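Serine-rich Repeat Adhesion Glycoprotein (Srr1) (Streptococcus agalactiae, PDB 4MBO) binds fibrinogen as a serine-rich repeat adhesin of the bacterium, probably through its beta-rich adhesin domains. Local coordinates at residues W106-Y109 against A110-L113; V163-T167 against N168-N172; S277-S280 against T281-Y284; V301-N305 against Q306-S310. All blocks are in the same frame, centred on the assembly; numbering follows the deposited sequence. Where two conformers were deposited one is given.

Contact 1: W106-Y109 against A110-L113; sequences WTRY and ASTL
Thr107 and Ala110 show how a short helix is started by a side chain: the threonine OG1 accepts the Ala110 N-H at 3.0 Å along a nearly straight line (163°). Its chi1 of 63° sets the hydroxyl between backbone N and carbonyl carbon, where it faces the Ala110 N-H. One residue on, Ser111 N reaches Thr107 O at 3.1 Å. Two further hydroxyls fold back onto the turn. Ser111 OG meets Arg108 O at 2.6 Å, and Thr112 OG1 meets Tyr109 O at 2.7 Å; both sit in the carbonyl plane on a lone pair. Tyr109 O is gripped twice, since Thr112 N also reaches it, from well above that plane. Apolar contacts flank the turn: Leu113 CD1 lies 3.7 Å from Tyr109 CE2, and Ala110 CB rests 3.9 Å from Trp106 CE3. Farther out, Thr107 OG1 is also bonded to Leu89 O, Tyr109 OH to Asp84, and Arg108 NE pairs with Glu56, while the Trp106 ring meets Phe60. This is a threonine N-cap on a short, weakly bonded helical turn, here linking strands 101-106 and 116-126 of a bacterial Ig-like domain.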
ATOM      1  N   TRP A 106     -22.064 -15.321  11.317  1.00 19.35           N
ATOM      2  CA  TRP A 106     -22.290 -15.788  12.672  1.00 20.39           C
ATOM      3  C   TRP A 106     -21.927 -17.270  12.844  1.00 21.52           C
ATOM      4  O   TRP A 106     -22.225 -18.109  11.986  1.00 21.29           O
ATOM      5  CB  TRP A 106     -23.744 -15.590  13.079  1.00 20.36           C
ATOM      6  CG  TRP A 106     -24.174 -14.162  13.077  1.00 20.55           C
ATOM      7  CD1 TRP A 106     -24.963 -13.555  12.164  1.00 21.86           C
ATOM      8  CD2 TRP A 106     -23.801 -13.147  14.030  1.00 19.98           C
ATOM      9  NE1 TRP A 106     -25.098 -12.225  12.469  1.00 24.86           N
ATOM     10  CE2 TRP A 106     -24.452 -11.975  13.659  1.00 23.49           C
ATOM     11  CE3 TRP A 106     -23.012 -13.147  15.195  1.00 20.18           C
ATOM     12  CZ2 TRP A 106     -24.320 -10.772  14.397  1.00 19.24           C
ATOM     13  CZ3 TRP A 106     -22.875 -11.966  15.932  1.00 20.63           C
ATOM     14  CH2 TRP A 106     -23.513 -10.788  15.513  1.00 20.43           C
ATOM     15  N   THR A 107     -21.359 -17.588  13.987  1.00 21.95           N
ATOM     16  CA  THR A 107     -20.963 -18.962  14.284  1.00 23.03           C
ATOM     17  C   THR A 107     -22.067 -19.815  14.913  1.00 23.56           C
ATOM     18  O   THR A 107     -23.133 -19.339  15.303  1.00 23.34           O
ATOM     19  CB  THR A 107     -19.791 -18.954  15.268  1.00 24.80           C
ATOM     20  OG1 THR A 107     -20.240 -18.358  16.500  1.00 24.25           O
ATOM     21  CG2 THR A 107     -18.583 -18.232  14.714  1.00 25.19           C
ATOM     22  N   ARG A 108     -21.802 -21.120  15.020  1.00 26.12           N
ATOM     23  CA  ARG A 108     -22.710 -22.028  15.699  1.00 26.90           C
ATOM     24  C   ARG A 108     -22.841 -21.559  17.154  1.00 27.13           C
ATOM     25  O   ARG A 108     -23.937 -21.475  17.696  1.00 25.60           O
ATOM     26  CB  ARG A 108     -22.165 -23.478  15.631  1.00 30.33           C
ATOM     27  CG  ARG A 108     -23.074 -24.537  16.221  1.00 33.77           C
ATOM     28  CD  ARG A 108     -22.695 -25.976  15.799  1.00 38.26           C
ATOM     29  NE  ARG A 108     -22.521 -26.092  14.337  1.00 39.31           N
ATOM     30  CZ  ARG A 108     -21.453 -26.581  13.707  1.00 39.83           C
ATOM     31  NH1 ARG A 108     -20.451 -27.177  14.358  1.00 43.65           N
ATOM     32  NH2 ARG A 108     -21.440 -26.585  12.387  1.00 39.37           N
ATOM     33  N   TYR A 109     -21.713 -21.199  17.753  1.00 27.66           N
ATOM     34  CA  TYR A 109     -21.736 -20.716  19.147  1.00 29.92           C
ATOM     35  C   TYR A 109     -22.675 -19.511  19.280  1.00 28.68           C
ATOM     36  O   TYR A 109     -23.525 -19.456  20.170  1.00 28.03           O
ATOM     37  CB  TYR A 109     -20.341 -20.370  19.636  1.00 30.43           C
ATOM     38  CG  TYR A 109     -20.376 -19.615  20.972  1.00 31.51           C
ATOM     39  CD1 TYR A 109     -20.708 -20.269  22.151  1.00 33.34           C
ATOM     40  CD2 TYR A 109     -20.110 -18.253  21.031  1.00 30.65           C
ATOM     41  CE1 TYR A 109     -20.752 -19.599  23.356  1.00 32.78           C
ATOM     42  CE2 TYR A 109     -20.144 -17.574  22.237  1.00 31.33           C
ATOM     43  CZ  TYR A 109     -20.470 -18.256  23.404  1.00 34.24           C
ATOM     44  OH  TYR A 109     -20.535 -17.612  24.641  1.00 31.16           O
ATOM     45  N   ALA A 110     -22.552 -18.553  18.359  1.00 26.47           N
ATOM     46  CA  ALA A 110     -23.430 -17.397  18.410  1.00 25.27           C
ATOM     47  C   ALA A 110     -24.906 -17.761  18.337  1.00 25.94           C
ATOM     48  O   ALA A 110     -25.714 -17.121  18.968  1.00 25.16           O
ATOM     49  CB  ALA A 110     -23.082 -16.408  17.293  1.00 24.26           C
ATOM     50  N   SER A 111     -25.255 -18.775  17.533  1.00 26.98           N
ATOM     51  CA  SER A 111     -26.648 -19.194  17.368  1.00 29.12           C
ATOM     52  C   SER A 111     -27.283 -19.781  18.648  1.00 31.30           C
ATOM     53  O   SER A 111     -28.498 -19.888  18.721  1.00 32.77           O
ATOM     54  CB  SER A 111     -26.800 -20.195  16.190  1.00 30.24           C
ATOM     55  OG  SER A 111     -26.205 -21.469  16.470  1.00 32.06           O
ATOM     56  N   THR A 112     -26.462 -20.097  19.653  1.00 32.11           N
ATOM     57  CA  THR A 112     -26.947 -20.647  20.930  1.00 33.41           C
ATOM     58  C   THR A 112     -27.270 -19.549  21.936  1.00 33.20           C
ATOM     59  O   THR A 112     -27.872 -19.810  22.974  1.00 34.82           O
ATOM     60  CB  THR A 112     -25.912 -21.584  21.608  1.00 35.16           C
ATOM     61  OG1 THR A 112     -24.760 -20.846  22.060  1.00 33.56           O
ATOM     62  CG2 THR A 112     -25.472 -22.690  20.671  1.00 35.30           C
ATOM     63  N   LEU A 113     -26.883 -18.314  21.628  1.00 31.87           N
ATOM     64  CA  LEU A 113     -27.058 -17.213  22.557  1.00 33.18           C
ATOM     65  C   LEU A 113     -28.305 -16.389  22.354  1.00 34.59           C
ATOM     66  O   LEU A 113     -29.023 -16.512  21.356  1.00 36.50           O
ATOM     67  CB  LEU A 113     -25.862 -16.267  22.443  1.00 30.98           C
ATOM     68  CG  LEU A 113     -24.480 -16.897  22.587  1.00 30.91           C
ATOM     69  CD1 LEU A 113     -23.416 -15.849  22.351  1.00 29.60           C
ATOM     70  CD2 LEU A 113     -24.296 -17.533  23.955  1.00 32.56           C
TER

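Contact 2: V163-T167 against N168-N172; sequences VTEHT and NVKTN
Glu165 and Lys170 meet because each chain has one bend. Glu165 sends CG out opposite its backbone N (chi1 179°) and then turns at chi2 (68°), bringing the carboxylate across the lysine chain, with Glu165 OE1 3.6 Å from Lys170 CB; Lys170 runs extended until its last torsion, where a bend at chi4 (-62°) tips NZ back toward the loop. The ammonium group makes a salt bridge with Glu165 OE2 at 2.9 Å, arriving from above the carboxylate plane, and donates to His166 O at 3.0 Å, again from above the carbonyl plane. One charge thus ties a side chain to the bend of the hairpin. On the other face, Thr164 CG2 packs 3.8 Å from Val169 CG1 and lies over the centre of the His166 ring. Thr164 and Thr171 form the hydrogen-bonded antiparallel pair, with Thr164 N to Thr171 O and Thr171 N to Thr164 O both 2.9 Å. His166 N to Val169 O, 2.9 Å, closes the end, where Thr167 and Asn168 reverse the chain. Beyond the hairpin, Thr164 OG1 bonds Gly309 O and Thr171 OG1 bonds Ser310 OG, joining this face to strand 309-316. Strand 169-181 itself runs between strands 162-165 and 186-202, and Asn172 fastens to the latter through Asn194 and Glu196.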
ATOM      1  N   VAL A 163      15.391  14.721  -5.660  1.00 19.17           N
ATOM      2  CA  VAL A 163      15.834  15.358  -6.898  1.00 21.19           C
ATOM      3  C   VAL A 163      17.148  16.119  -6.736  1.00 21.72           C
ATOM      4  O   VAL A 163      17.337  16.822  -5.755  1.00 22.48           O
ATOM      5  CB  VAL A 163      14.790  16.408  -7.338  1.00 22.97           C
ATOM      6  CG1 VAL A 163      15.192  17.096  -8.641  1.00 25.41           C
ATOM      7  CG2 VAL A 163      13.419  15.787  -7.472  1.00 23.85           C
ATOM      8  N   THR A 164      18.032  15.979  -7.711  1.00 21.18           N
ATOM      9  CA  THR A 164      19.265  16.743  -7.774  1.00 22.02           C
ATOM     10  C   THR A 164      19.258  17.422  -9.143  1.00 22.65           C
ATOM     11  O   THR A 164      19.058  16.767 -10.169  1.00 21.12           O
ATOM     12  CB  THR A 164      20.516  15.843  -7.654  1.00 23.51           C
ATOM     13  OG1 THR A 164      20.575  15.291  -6.327  1.00 24.61           O
ATOM     14  CG2 THR A 164      21.757  16.626  -7.939  1.00 25.42           C
ATOM     15  N   GLU A 165      19.421  18.745  -9.157  1.00 24.11           N
ATOM     16  CA  GLU A 165      19.423  19.506 -10.407  1.00 26.03           C
ATOM     17  C   GLU A 165      20.594  20.474 -10.385  1.00 26.42           C
ATOM     18  O   GLU A 165      20.485  21.595  -9.886  1.00 30.41           O
ATOM     19  CB  GLU A 165      18.086  20.238 -10.634  1.00 29.04           C
ATOM     20  CG  GLU A 165      18.011  21.077 -11.923  1.00 32.58           C
ATOM     21  CD  GLU A 165      18.022  20.288 -13.243  1.00 35.43           C
ATOM     22  OE1 GLU A 165      17.648  19.092 -13.270  1.00 36.34           O
ATOM     23  OE2 GLU A 165      18.353  20.897 -14.293  1.00 39.01           O
ATOM     24  N   HIS A 166      21.721  20.009 -10.891  1.00 25.13           N
ATOM     25  CA  HIS A 166      22.924  20.816 -11.024  1.00 28.11           C
ATOM     26  C   HIS A 166      23.381  20.790 -12.472  1.00 26.72           C
ATOM     27  O   HIS A 166      22.910  19.989 -13.300  1.00 26.83           O
ATOM     28  CB  HIS A 166      24.074  20.309 -10.149  1.00 29.60           C
ATOM     29  CG  HIS A 166      23.816  20.409  -8.681  1.00 33.59           C
ATOM     30  ND1 HIS A 166      24.588  19.751  -7.747  1.00 35.96           N
ATOM     31  CD2 HIS A 166      22.827  21.016  -7.985  1.00 36.34           C
ATOM     32  CE1 HIS A 166      24.121  19.999  -6.536  1.00 38.62           C
ATOM     33  NE2 HIS A 166      23.049  20.763  -6.651  1.00 37.72           N
ATOM     34  N   THR A 167      24.338  21.649 -12.787  1.00 27.34           N
ATOM     35  CA  THR A 167      24.835  21.692 -14.122  1.00 27.50           C
ATOM     36  C   THR A 167      25.374  20.355 -14.637  1.00 27.27           C
ATOM     37  O   THR A 167      25.083  19.943 -15.768  1.00 27.27           O
ATOM     38  CB  THR A 167      25.926  22.784 -14.233  1.00 30.66           C
ATOM     39  OG1 THR A 167      25.352  24.040 -13.858  1.00 33.05           O
ATOM     40  CG2 THR A 167      26.456  22.857 -15.615  1.00 30.93           C
ATOM     41  N   ASN A 168      26.098  19.627 -13.783  1.00 25.01           N
ATOM     42  CA  ASN A 168      26.762  18.408 -14.204  1.00 23.91           C
ATOM     43  C   ASN A 168      26.036  17.081 -13.886  1.00 21.45           C
ATOM     44  O   ASN A 168      26.418  16.023 -14.390  1.00 20.09           O
ATOM     45  CB  ASN A 168      28.203  18.375 -13.619  1.00 25.93           C
ATOM     46  CG  ASN A 168      28.254  18.600 -12.077  1.00 28.14           C
ATOM     47  OD1 ASN A 168      27.315  19.116 -11.455  1.00 28.16           O
ATOM     48  ND2 ASN A 168      29.379  18.226 -11.476  1.00 32.78           N
ATOM     49  N   VAL A 169      25.041  17.182 -13.020  1.00 20.46           N
ATOM     50  CA  VAL A 169      24.272  16.046 -12.514  1.00 19.57           C
ATOM     51  C   VAL A 169      22.814  16.424 -12.355  1.00 19.44           C
ATOM     52  O   VAL A 169      22.473  17.346 -11.604  1.00 20.90           O
ATOM     53  CB  VAL A 169      24.856  15.591 -11.137  1.00 19.21           C
ATOM     54  CG1 VAL A 169      23.924  14.644 -10.409  1.00 19.11           C
ATOM     55  CG2 VAL A 169      26.243  15.009 -11.344  1.00 19.55           C
ATOM     56  N   LYS A 170      21.934  15.704 -13.063  1.00 18.91           N
ATOM     57  CA  LYS A 170      20.493  15.893 -12.969  1.00 18.65           C
ATOM     58  C   LYS A 170      19.922  14.488 -12.794  1.00 18.37           C
ATOM     59  O   LYS A 170      20.046  13.629 -13.699  1.00 18.55           O
ATOM     60  CB  LYS A 170      19.931  16.540 -14.237  1.00 20.57           C
ATOM     61  CG  LYS A 170      20.742  17.753 -14.667  1.00 22.19           C
ATOM     62  CD  LYS A 170      20.282  18.305 -16.022  1.00 24.64           C
ATOM     63  CE  LYS A 170      21.120  19.492 -16.456  1.00 28.15           C
ATOM     64  NZ  LYS A 170      21.022  20.636 -15.515  1.00 29.34           N
ATOM     65  N   THR A 171      19.338  14.248 -11.633  1.00 17.46           N
ATOM     66  CA  THR A 171      18.787  12.946 -11.327  1.00 17.87           C
ATOM     67  C   THR A 171      17.544  13.086 -10.467  1.00 17.06           C
ATOM     68  O   THR A 171      17.332  14.111  -9.826  1.00 17.26           O
ATOM     69  CB  THR A 171      19.803  12.043 -10.579  1.00 17.44           C
ATOM     70  OG1 THR A 171      20.224  12.695  -9.374  1.00 18.26           O
ATOM     71  CG2 THR A 171      21.041  11.751 -11.395  1.00 18.99           C
ATOM     72  N   ASN A 172      16.692  12.070 -10.480  1.00 15.32           N
ATOM     73  CA  ASN A 172      15.554  12.017  -9.566  1.00 16.14           C
ATOM     74  C   ASN A 172      15.087  10.574  -9.411  1.00 15.59           C
ATOM     75  O   ASN A 172      15.136   9.812 -10.345  1.00 15.28           O
ATOM     76  CB  ASN A 172      14.399  12.964  -9.927  1.00 15.97           C
ATOM     77  CG  ASN A 172      13.657  12.582 -11.195  1.00 17.13           C
ATOM     78  OD1 ASN A 172      12.596  11.976 -11.112  1.00 16.93           O
ATOM     79  ND2 ASN A 172      14.198  12.953 -12.357  1.00 17.58           N
TER

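Contact 3: S277-S280 against T281-Y284; sequences SISS and TTSY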
ATOM      1  N   SER A 277      22.599   9.692 -20.182  0.60 21.77           N
ATOM      2  CA  SER A 277      21.441  10.547 -20.382  0.60 23.60           C
ATOM      3  C   SER A 277      20.171   9.739 -20.555  0.60 22.94           C
ATOM      4  O   SER A 277      20.134   8.775 -21.325  0.60 22.97           O
ATOM      5  CB  SER A 277      21.660  11.410 -21.629  0.60 26.47           C
ATOM      6  OG  SER A 277      20.588  12.316 -21.845  0.60 30.06           O
ATOM      7  N   ILE A 278      19.139  10.129 -19.811  1.00 22.32           N
ATOM      8  CA  ILE A 278      17.818   9.517 -19.930  1.00 22.05           C
ATOM      9  C   ILE A 278      16.894  10.694 -20.208  1.00 21.43           C
ATOM     10  O   ILE A 278      16.914  11.710 -19.495  1.00 21.43           O
ATOM     11  CB  ILE A 278      17.430   8.735 -18.667  1.00 20.66           C
ATOM     12  CG1 ILE A 278      18.295   7.454 -18.583  1.00 20.52           C
ATOM     13  CG2 ILE A 278      15.942   8.392 -18.680  1.00 21.67           C
ATOM     14  CD1 ILE A 278      18.162   6.661 -17.305  1.00 20.83           C
ATOM     15  N   SER A 279      16.093  10.577 -21.260  0.70 23.08           N
ATOM     16  CA  SER A 279      15.230  11.684 -21.642  0.70 24.01           C
ATOM     17  C   SER A 279      14.052  11.887 -20.705  0.70 23.11           C
ATOM     18  O   SER A 279      13.659  11.001 -19.942  0.70 22.57           O
ATOM     19  CB  SER A 279      14.745  11.549 -23.084  0.70 27.77           C
ATOM     20  OG  SER A 279      13.858  10.473 -23.230  0.70 29.15           O
ATOM     21  N   SER A 280      13.448  13.058 -20.812  1.00 22.52           N
ATOM     22  CA  SER A 280      12.318  13.422 -19.945  1.00 21.70           C
ATOM     23  C   SER A 280      11.135  12.487 -20.081  1.00 22.09           C
ATOM     24  O   SER A 280      10.391  12.334 -19.122  1.00 22.94           O
ATOM     25  CB  SER A 280      11.875  14.859 -20.198  1.00 23.44           C
ATOM     26  OG  SER A 280      11.459  15.016 -21.537  1.00 25.87           O
ATOM     27  N   THR A 281      10.965  11.893 -21.257  1.00 22.18           N
ATOM     28  CA  THR A 281       9.846  10.997 -21.539  1.00 23.71           C
ATOM     29  C   THR A 281      10.113   9.532 -21.252  1.00 22.46           C
ATOM     30  O   THR A 281       9.261   8.672 -21.517  1.00 23.04           O
ATOM     31  CB  THR A 281       9.398  11.157 -23.009  1.00 25.98           C
ATOM     32  OG1 THR A 281      10.540  11.047 -23.853  1.00 28.75           O
ATOM     33  CG2 THR A 281       8.789  12.526 -23.202  1.00 28.13           C
ATOM     34  N   THR A 282      11.262   9.241 -20.656  1.00 20.48           N
ATOM     35  CA  THR A 282      11.599   7.883 -20.296  1.00 20.56           C
ATOM     36  C   THR A 282      11.719   7.749 -18.790  1.00 18.46           C
ATOM     37  O   THR A 282      12.556   8.435 -18.166  1.00 17.90           O
ATOM     38  CB  THR A 282      12.951   7.465 -20.890  1.00 21.54           C
ATOM     39  OG1 THR A 282      12.853   7.458 -22.315  1.00 25.68           O
ATOM     40  CG2 THR A 282      13.384   6.102 -20.416  1.00 21.99           C
ATOM     41  N   SER A 283      10.888   6.882 -18.218  1.00 17.68           N
ATOM     42  CA  SER A 283      10.993   6.523 -16.804  1.00 16.07           C
ATOM     43  C   SER A 283      11.082   5.004 -16.705  1.00 15.50           C
ATOM     44  O   SER A 283      10.626   4.277 -17.611  1.00 16.49           O
ATOM     45  CB  SER A 283       9.796   7.027 -16.000  1.00 16.93           C
ATOM     46  OG  SER A 283       9.691   8.451 -16.061  1.00 17.35           O
ATOM     47  N   TYR A 284      11.751   4.503 -15.679  1.00 14.57           N
ATOM     48  CA  TYR A 284      11.817   3.073 -15.456  1.00 15.11           C
ATOM     49  C   TYR A 284      11.256   2.753 -14.078  1.00 15.36           C
ATOM     50  O   TYR A 284      11.279   3.579 -13.174  1.00 15.46           O
ATOM     51  CB  TYR A 284      13.240   2.525 -15.533  1.00 15.48           C
ATOM     52  CG  TYR A 284      13.897   2.697 -16.876  1.00 15.88           C
ATOM     53  CD1 TYR A 284      13.586   1.858 -17.929  1.00 17.36           C
ATOM     54  CD2 TYR A 284      14.808   3.705 -17.088  1.00 17.04           C
ATOM     55  CE1 TYR A 284      14.148   2.018 -19.175  1.00 19.44           C
ATOM     56  CE2 TYR A 284      15.417   3.858 -18.317  1.00 19.06           C
ATOM     57  CZ  TYR A 284      15.083   3.023 -19.356  1.00 20.88           C
ATOM     58  OH  TYR A 284      15.675   3.201 -20.595  1.00 23.65           O
TER
HETATM   59  O   HOH W   1      12.906  10.735 -25.944  1.00 46.66           O
HETATM   60  O   HOH W   2       9.158   9.904 -18.311  1.00 20.98           O
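Ile278 touches the Tyr284 ring at its edge, near the ring plane, with CD1 4.1 Å from CE2. Other aromatic groups complete the surroundings of this ring: Trp273 stacks with it and Tyr260 meets it edge-to-face. The same isoleucine uses its second branch on Thr282, where CG2 lies 3.8 Å from Thr282 CB. With chi2 at 172° the other branch is fully extended, which carries CD1 on to the tyrosine. Next to this apolar pair the chain reverses in a type I beta turn from Ser279 to Thr282, closed by Thr282 N donating to Ser279 O at 3.1 Å; the donor stands above the carbonyl plane. Two waters bind the turn. Water 2 donates to Ser280 O at 2.8 Å and to Ser283 OG at 2.7 Å, bridging the turn to the start of strand 283-290. Ser283 OG is also bonded to Asn194 O, and Ser280 N to Glu199 OE2, so strand 186-202 bonds to the turn and the strand after it at two points. Ser279 has two conformers; in one, OG makes a weak bond with Thr282 OG1 at 3.3 Å, which is therefore doubtful. Ile278 and Tyr284 pack in a buried apolar patch, whereas the turn is polar, held by one backbone bond, the Glu199 carboxylate and water links, with Ser283 OG buried but satisfied; the two conformers are consistent with some mobility at Ser279.

Contact 4: V301-N305 against Q306-S310; sequences VSDIN and QTYGS
Asp303 is best followed outward from CB, which rests against the Tyr308 ring, 3.6 Å from CZ. The next atom, CG, lies over one face of that ring, offset toward its rim. A chi1 of 63° holds the carboxylate between the aspartate's own backbone N and carbonyl carbon, turned inward to the loop. There OD1 takes two backbone N-H groups: Thr307 N comes in on the syn lone pair at 2.7 Å, and Tyr308 N from above the carboxylate plane (38° out of it) at 3.1 Å. OD2 has weaker company, with Thr307 OG1 at 3.2 Å in a weak bond. The carboxylate thus bonds to Thr307 and Tyr308 in the loop of the beta hairpin of strands 295-302 and 309-316, a loop that opens with a type I turn from Asp303 to Gln306, closed by Gln306 N to Asp303 O at 3.1 Å. Ser302 OG also donates to that carbonyl oxygen, at 2.7 Å. Where the strands meet, Val301 and Ser310 make the hydrogen-bonded antiparallel pair, and Gly309, in backbone angles that call for glycine, makes a CA-H...O contact from its CA to Val301 O at 3.3 Å. A water spans Ile304 O and Gln306 NE2, and the latter is also bonded to Tyr298 OH. Tyr308 has its own anchors outside the loop: OH bonds Leu206 O, and Phe202 meets the ring edge-to-face.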
ATOM      1  N   VAL A 301      19.808   6.831  -8.159  1.00 14.74           N
ATOM      2  CA  VAL A 301      20.160   7.064  -9.539  1.00 14.86           C
ATOM      3  C   VAL A 301      21.509   7.792  -9.315  1.00 14.48           C
ATOM      4  O   VAL A 301      21.522   8.962  -8.843  1.00 15.50           O
ATOM      5  CB  VAL A 301      19.172   7.905 -10.325  1.00 15.31           C
ATOM      6  CG1 VAL A 301      19.762   8.232 -11.683  1.00 16.76           C
ATOM      7  CG2 VAL A 301      17.877   7.162 -10.507  1.00 15.95           C
ATOM      8  N   SER A 302      22.618   7.099  -9.565  1.00 15.20           N
ATOM      9  CA  SER A 302      23.927   7.618  -9.148  1.00 15.65           C
ATOM     10  C   SER A 302      25.025   6.969  -9.924  1.00 16.36           C
ATOM     11  O   SER A 302      24.776   6.177 -10.813  1.00 16.43           O
ATOM     12  CB  SER A 302      24.166   7.251  -7.656  1.00 16.61           C
ATOM     13  OG  SER A 302      24.252   5.805  -7.455  1.00 16.14           O
ATOM     14  N   ASP A 303      26.258   7.330  -9.583  1.00 16.09           N
ATOM     15  CA  ASP A 303      27.397   6.591 -10.076  1.00 17.63           C
ATOM     16  C   ASP A 303      27.470   5.272  -9.269  1.00 17.81           C
ATOM     17  O   ASP A 303      26.733   5.076  -8.274  1.00 17.51           O
ATOM     18  CB  ASP A 303      28.673   7.409  -9.899  1.00 18.25           C
ATOM     19  CG  ASP A 303      28.976   7.682  -8.455  1.00 20.89           C
ATOM     20  OD1 ASP A 303      28.100   8.138  -7.725  1.00 20.41           O
ATOM     21  OD2 ASP A 303      30.140   7.439  -8.047  1.00 25.09           O
ATOM     22  N   ILE A 304      28.328   4.357  -9.702  1.00 19.77           N
ATOM     23  CA  ILE A 304      28.389   3.049  -9.077  1.00 21.16           C
ATOM     24  C   ILE A 304      28.816   3.121  -7.605  1.00 21.43           C
ATOM     25  O   ILE A 304      28.423   2.267  -6.823  1.00 24.30           O
ATOM     26  CB  ILE A 304      29.275   2.129  -9.916  1.00 23.70           C
ATOM     27  CG1 ILE A 304      28.890   0.676  -9.688  1.00 28.31           C
ATOM     28  CG2 ILE A 304      30.752   2.423  -9.669  1.00 24.79           C
ATOM     29  CD1 ILE A 304      29.522  -0.310 -10.637  1.00 30.29           C
ATOM     30  N   ASN A 305      29.564   4.182  -7.244  1.00 23.17           N
ATOM     31  CA  ASN A 305      30.105   4.427  -5.894  1.00 24.96           C
ATOM     32  C   ASN A 305      29.158   5.276  -5.006  1.00 22.13           C
ATOM     33  O   ASN A 305      29.469   5.547  -3.870  1.00 21.51           O
ATOM     34  CB  ASN A 305      31.492   5.137  -5.994  1.00 27.78           C
ATOM     35  CG  ASN A 305      32.599   4.251  -6.590  1.00 32.42           C
ATOM     36  OD1 ASN A 305      32.960   3.232  -6.028  1.00 37.81           O
ATOM     37  ND2 ASN A 305      33.174   4.685  -7.706  1.00 35.40           N
ATOM     38  N   GLN A 306      28.005   5.677  -5.532  1.00 19.97           N
ATOM     39  CA  GLN A 306      27.012   6.477  -4.778  1.00 20.75           C
ATOM     40  C   GLN A 306      27.627   7.742  -4.216  1.00 21.85           C
ATOM     41  O   GLN A 306      27.469   8.067  -3.039  1.00 22.56           O
ATOM     42  CB  GLN A 306      26.405   5.665  -3.640  1.00 21.78           C
ATOM     43  CG  GLN A 306      25.858   4.337  -4.062  1.00 23.79           C
ATOM     44  CD  GLN A 306      25.126   3.672  -2.917  1.00 24.41           C
ATOM     45  OE1 GLN A 306      24.309   4.304  -2.234  1.00 27.99           O
ATOM     46  NE2 GLN A 306      25.387   2.426  -2.731  1.00 25.36           N
ATOM     47  N   THR A 307      28.376   8.411  -5.082  1.00 20.08           N
ATOM     48  CA  THR A 307      29.054   9.620  -4.782  1.00 21.53           C
ATOM     49  C   THR A 307      28.252  10.879  -5.176  1.00 19.53           C
ATOM     50  O   THR A 307      28.428  11.948  -4.595  1.00 22.32           O
ATOM     51  CB  THR A 307      30.397   9.599  -5.535  1.00 23.70           C
ATOM     52  OG1 THR A 307      31.096   8.394  -5.177  1.00 29.18           O
ATOM     53  CG2 THR A 307      31.219  10.800  -5.175  1.00 27.09           C
ATOM     54  N   TYR A 308      27.480  10.756  -6.239  1.00 16.64           N
ATOM     55  CA  TYR A 308      26.644  11.858  -6.729  1.00 17.15           C
ATOM     56  C   TYR A 308      25.374  11.282  -7.353  1.00 17.52           C
ATOM     57  O   TYR A 308      25.348  10.118  -7.784  1.00 16.97           O
ATOM     58  CB  TYR A 308      27.392  12.793  -7.713  1.00 17.74           C
ATOM     59  CG  TYR A 308      28.248  12.063  -8.737  1.00 16.99           C
ATOM     60  CD1 TYR A 308      27.712  11.597  -9.919  1.00 17.45           C
ATOM     61  CD2 TYR A 308      29.593  11.846  -8.496  1.00 16.70           C
ATOM     62  CE1 TYR A 308      28.490  10.931 -10.839  1.00 17.94           C
ATOM     63  CE2 TYR A 308      30.401  11.189  -9.403  1.00 17.77           C
ATOM     64  CZ  TYR A 308      29.848  10.727 -10.576  1.00 18.49           C
ATOM     65  OH  TYR A 308      30.649  10.100 -11.527  1.00 20.93           O
ATOM     66  N   GLY A 309      24.355  12.130  -7.427  1.00 17.37           N
ATOM     67  CA  GLY A 309      23.074  11.743  -7.973  1.00 17.81           C
ATOM     68  C   GLY A 309      22.021  11.903  -6.922  1.00 18.18           C
ATOM     69  O   GLY A 309      22.038  12.870  -6.170  1.00 19.88           O
ATOM     70  N   SER A 310      21.105  10.938  -6.856  1.00 16.08           N
ATOM     71  CA  SER A 310      19.985  10.955  -5.915  1.00 16.92           C
ATOM     72  C   SER A 310      19.813   9.620  -5.201  1.00 16.77           C
ATOM     73  O   SER A 310      20.093   8.579  -5.764  1.00 16.33           O
ATOM     74  CB  SER A 310      18.677  11.233  -6.668  1.00 18.56           C
ATOM     75  OG  SER A 310      18.643  12.561  -7.155  1.00 20.39           O
TER
HETATM   76  O   HOH W   3      27.481   1.284  -4.337  1.00 31.92           O

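Overall arrangement
Contact 1 stands apart, about 62 Å between centres from contact 4 and on the opposite side of the chain's centre; it alone is helical, combining one threonine N-cap with hydroxyls folded back onto carbonyls. Contacts 2, 3 and 4 gather at the other end, within about 17 Å of one another by centres. Contacts 2 and 3 reach the same sheet without touching, whereas 2 and 4 belong to different sheets yet are joined by two threonine hydroxyls, one to a serine hydroxyl and one to a backbone carbonyl. Contact 2 is the more exposed, with a surface salt bridge. Contacts 3 and 4 both hold bridging waters, but contact 3 buries Ile278 and Tyr284, contact 4 an aspartate accepting two backbone N-H groups.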